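Local coordinates for protein mannosephosphate isomerase, putative (Archaeoglobus fulgidus, PDB 1ZX5) that probably interconverts mannose 6-phosphate and fructose 6-phosphate as a zinc-dependent type 1 mannose-6-phosphate isomerase, at residues 250-255 with 293-298. Sequence-based numbering, arbitrary orientation.
With EDO (1,2-ethanediol), chain C.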
loop_
_atom_site.group_PDB
_atom_site.type_symbol
_atom_site.label_atom_id
_atom_site.label_comp_id
_atom_site.label_asym_id
_atom_site.label_seq_id
_atom_site.Cartn_x
_atom_site.Cartn_y
_atom_site.Cartn_z
ATOM N N ASN A 250 6.137 12.070 -4.274
ATOM C CA ASN A 250 4.901 11.456 -4.738
ATOM C C ASN A 250 5.218 10.149 -5.481
ATOM O O ASN A 250 6.326 9.970 -6.016
ATOM C CB ASN A 250 4.120 12.389 -5.679
ATOM C CG ASN A 250 3.429 13.556 -4.956
ATOM O OD1 ASN A 250 3.904 14.082 -3.945
ATOM N ND2 ASN A 250 2.317 13.980 -5.501
ATOM N N ILE A 251 4.238 9.249 -5.503
ATOM C CA ILE A 251 4.252 8.083 -6.377
ATOM C C ILE A 251 2.917 8.096 -7.111
ATOM O O ILE A 251 1.874 8.334 -6.511
ATOM C CB ILE A 251 4.480 6.740 -5.593
ATOM C CG1 ILE A 251 5.940 6.637 -5.107
ATOM C CG2 ILE A 251 4.119 5.508 -6.458
ATOM C CD1 ILE A 251 6.216 5.503 -4.104
ATOM N N LEU A 252 2.959 7.862 -8.414
ATOM C CA LEU A 252 1.757 7.805 -9.238
ATOM C C LEU A 252 1.517 6.366 -9.641
ATOM O O LEU A 252 2.450 5.674 -10.045
ATOM C CB LEU A 252 1.937 8.643 -10.519
ATOM C CG LEU A 252 2.367 10.102 -10.383
ATOM C CD1 LEU A 252 2.666 10.693 -11.776
ATOM C CD2 LEU A 252 1.306 10.939 -9.638
ATOM N N TYR A 253 0.272 5.912 -9.550
ATOM C CA TYR A 253 -0.073 4.593 -10.065
ATOM C C TYR A 253 -1.164 4.740 -11.117
ATOM O O TYR A 253 -2.209 5.339 -10.851
ATOM C CB TYR A 253 -0.513 3.635 -8.943
ATOM C CG TYR A 253 -1.062 2.339 -9.507
ATOM C CD1 TYR A 253 -0.200 1.362 -10.028
ATOM C CD2 TYR A 253 -2.434 2.108 -9.561
ATOM C CE1 TYR A 253 -0.694 0.185 -10.594
ATOM C CE2 TYR A 253 -2.944 0.937 -10.107
ATOM C CZ TYR A 253 -2.075 -0.014 -10.626
ATOM O OH TYR A 253 -2.584 -1.164 -11.182
ATOM N N ALA A 254 -0.934 4.180 -12.304
ATOM C CA ALA A 254 -1.919 4.249 -13.390
ATOM C C ALA A 254 -2.967 3.150 -13.225
ATOM O O ALA A 254 -2.708 1.991 -13.522
ATOM C CB ALA A 254 -1.222 4.147 -14.767
ATOM N N ALA A 255 -4.133 3.516 -12.721
ATOM C CA ALA A 255 -5.191 2.544 -12.441
ATOM C C ALA A 255 -6.002 2.177 -13.683
ATOM O O ALA A 255 -6.350 1.014 -13.866
ATOM C CB ALA A 255 -6.120 3.067 -11.337
ATOM N N ILE A 293 -5.649 8.099 -12.345
ATOM C CA ILE A 293 -4.285 7.971 -11.867
ATOM C C ILE A 293 -4.327 8.207 -10.353
ATOM O O ILE A 293 -5.009 9.108 -9.879
ATOM C CB ILE A 293 -3.317 8.936 -12.654
ATOM C CG1 ILE A 293 -1.836 8.609 -12.376
ATOM C CG2 ILE A 293 -3.660 10.433 -12.411
ATOM C CD1 ILE A 293 -0.872 9.229 -13.400
ATOM N N VAL A 294 -3.628 7.364 -9.603
ATOM C CA VAL A 294 -3.592 7.482 -8.163
ATOM C C VAL A 294 -2.351 8.268 -7.776
ATOM O O VAL A 294 -1.234 7.916 -8.180
ATOM C CB VAL A 294 -3.565 6.082 -7.473
ATOM C CG1 VAL A 294 -3.636 6.232 -5.937
ATOM C CG2 VAL A 294 -4.708 5.187 -8.006
ATOM N N ARG A 295 -2.537 9.330 -6.999
ATOM C CA ARG A 295 -1.411 10.077 -6.459
ATOM C C ARG A 295 -1.202 9.695 -4.990
ATOM O O ARG A 295 -2.096 9.862 -4.168
ATOM C CB ARG A 295 -1.649 11.580 -6.588
ATOM C CG ARG A 295 -0.422 12.406 -6.276
ATOM C CD ARG A 295 -0.682 13.907 -6.384
ATOM N NE ARG A 295 -1.557 14.409 -5.331
ATOM C CZ ARG A 295 -1.153 15.018 -4.220
ATOM N NH1 ARG A 295 -2.062 15.439 -3.341
ATOM N NH2 ARG A 295 0.140 15.234 -3.983
ATOM N N ILE A 296 -0.014 9.190 -4.680
ATOM C CA ILE A 296 0.358 8.814 -3.329
ATOM C C ILE A 296 1.336 9.880 -2.842
ATOM O O ILE A 296 2.268 10.238 -3.543
ATOM C CB ILE A 296 0.986 7.371 -3.298
ATOM C CG1 ILE A 296 0.015 6.361 -3.923
ATOM C CG2 ILE A 296 1.401 6.965 -1.868
ATOM C CD1 ILE A 296 0.662 5.028 -4.374
ATOM N N TYR A 297 1.109 10.415 -1.656
ATOM C CA TYR A 297 1.903 11.546 -1.195
ATOM C C TYR A 297 2.222 11.412 0.287
ATOM O O TYR A 297 1.499 10.753 1.038
ATOM C CB TYR A 297 1.168 12.881 -1.469
ATOM C CG TYR A 297 -0.234 12.903 -0.920
ATOM C CD1 TYR A 297 -0.482 13.344 0.386
ATOM C CD2 TYR A 297 -1.315 12.457 -1.689
ATOM C CE1 TYR A 297 -1.756 13.354 0.913
ATOM C CE2 TYR A 297 -2.610 12.469 -1.174
ATOM C CZ TYR A 297 -2.821 12.913 0.132
ATOM O OH TYR A 297 -4.097 12.933 0.668
ATOM N N LEU A 298 3.315 12.049 0.692
ATOM C CA LEU A 298 3.689 12.131 2.097
ATOM C C LEU A 298 2.985 13.330 2.719
ATOM O O LEU A 298 2.658 14.299 2.032
ATOM C CB LEU A 298 5.205 12.245 2.237
ATOM C CG LEU A 298 6.037 11.160 1.546
ATOM C CD1 LEU A 298 7.523 11.399 1.813
ATOM C CD2 LEU A 298 5.609 9.733 1.972
HETATM C C1 EDO C . -7.438 -1.636 -12.081
HETATM O O1 EDO C . -7.458 -3.009 -12.524
HETATM C C2 EDO C . -6.119 -1.341 -11.355
HETATM O O2 EDO C . -5.087 -1.030 -12.293
#
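Ile251 pairs with Ile296, and Tyr253 with Val294, as antiparallel hydrogen-bonded pairs. Each pair is closed by two backbone bonds. Ile296 N reaches Ile251 O at 2.8 Å, and Val294 N meets Tyr253 O in a nearly straight bond (N-H...O 179°). The Leu252 CA-H adds a contact to Val294 O at 3.2 Å.

Apolar contacts follow on both faces. On one, Ile251 CG2 lies 4.1 Å from Ile296 CD1. Val294 CG2 comes to the ring edge of Tyr253 at CD2, near the ring plane, and also touches Ala255 CB. Strands 85-92 and 181-188 cover this face. On the other, Ile293 CG1 is anti to the backbone N (chi1 -168°), and the extended chain beyond it brings CD1 to 4.1 Å from Leu252 CB. Arg295 lays its CG against Leu252 CD2.

The Arg295 chain then bends at chi3 (69°), turning the guanidinium so that Tyr297 CD2 meets one face off-centre. Arg295 NE forms a salt bridge with Glu233. An alanine at Arg295 would probably leave Glu233 without its partner and uncover Leu252 CD2. Tyr253 OH donates to O2 of a bound ethanediol, probably from the crystallisation liquor, at 2.7 Å; that O2 donates to Ala255 O.

Strands 250-256 and 291-298 are neighbours in a five-stranded antiparallel sheet, as expected of the C-terminal cupin domain of type 1 mannose-6-phosphate isomerases.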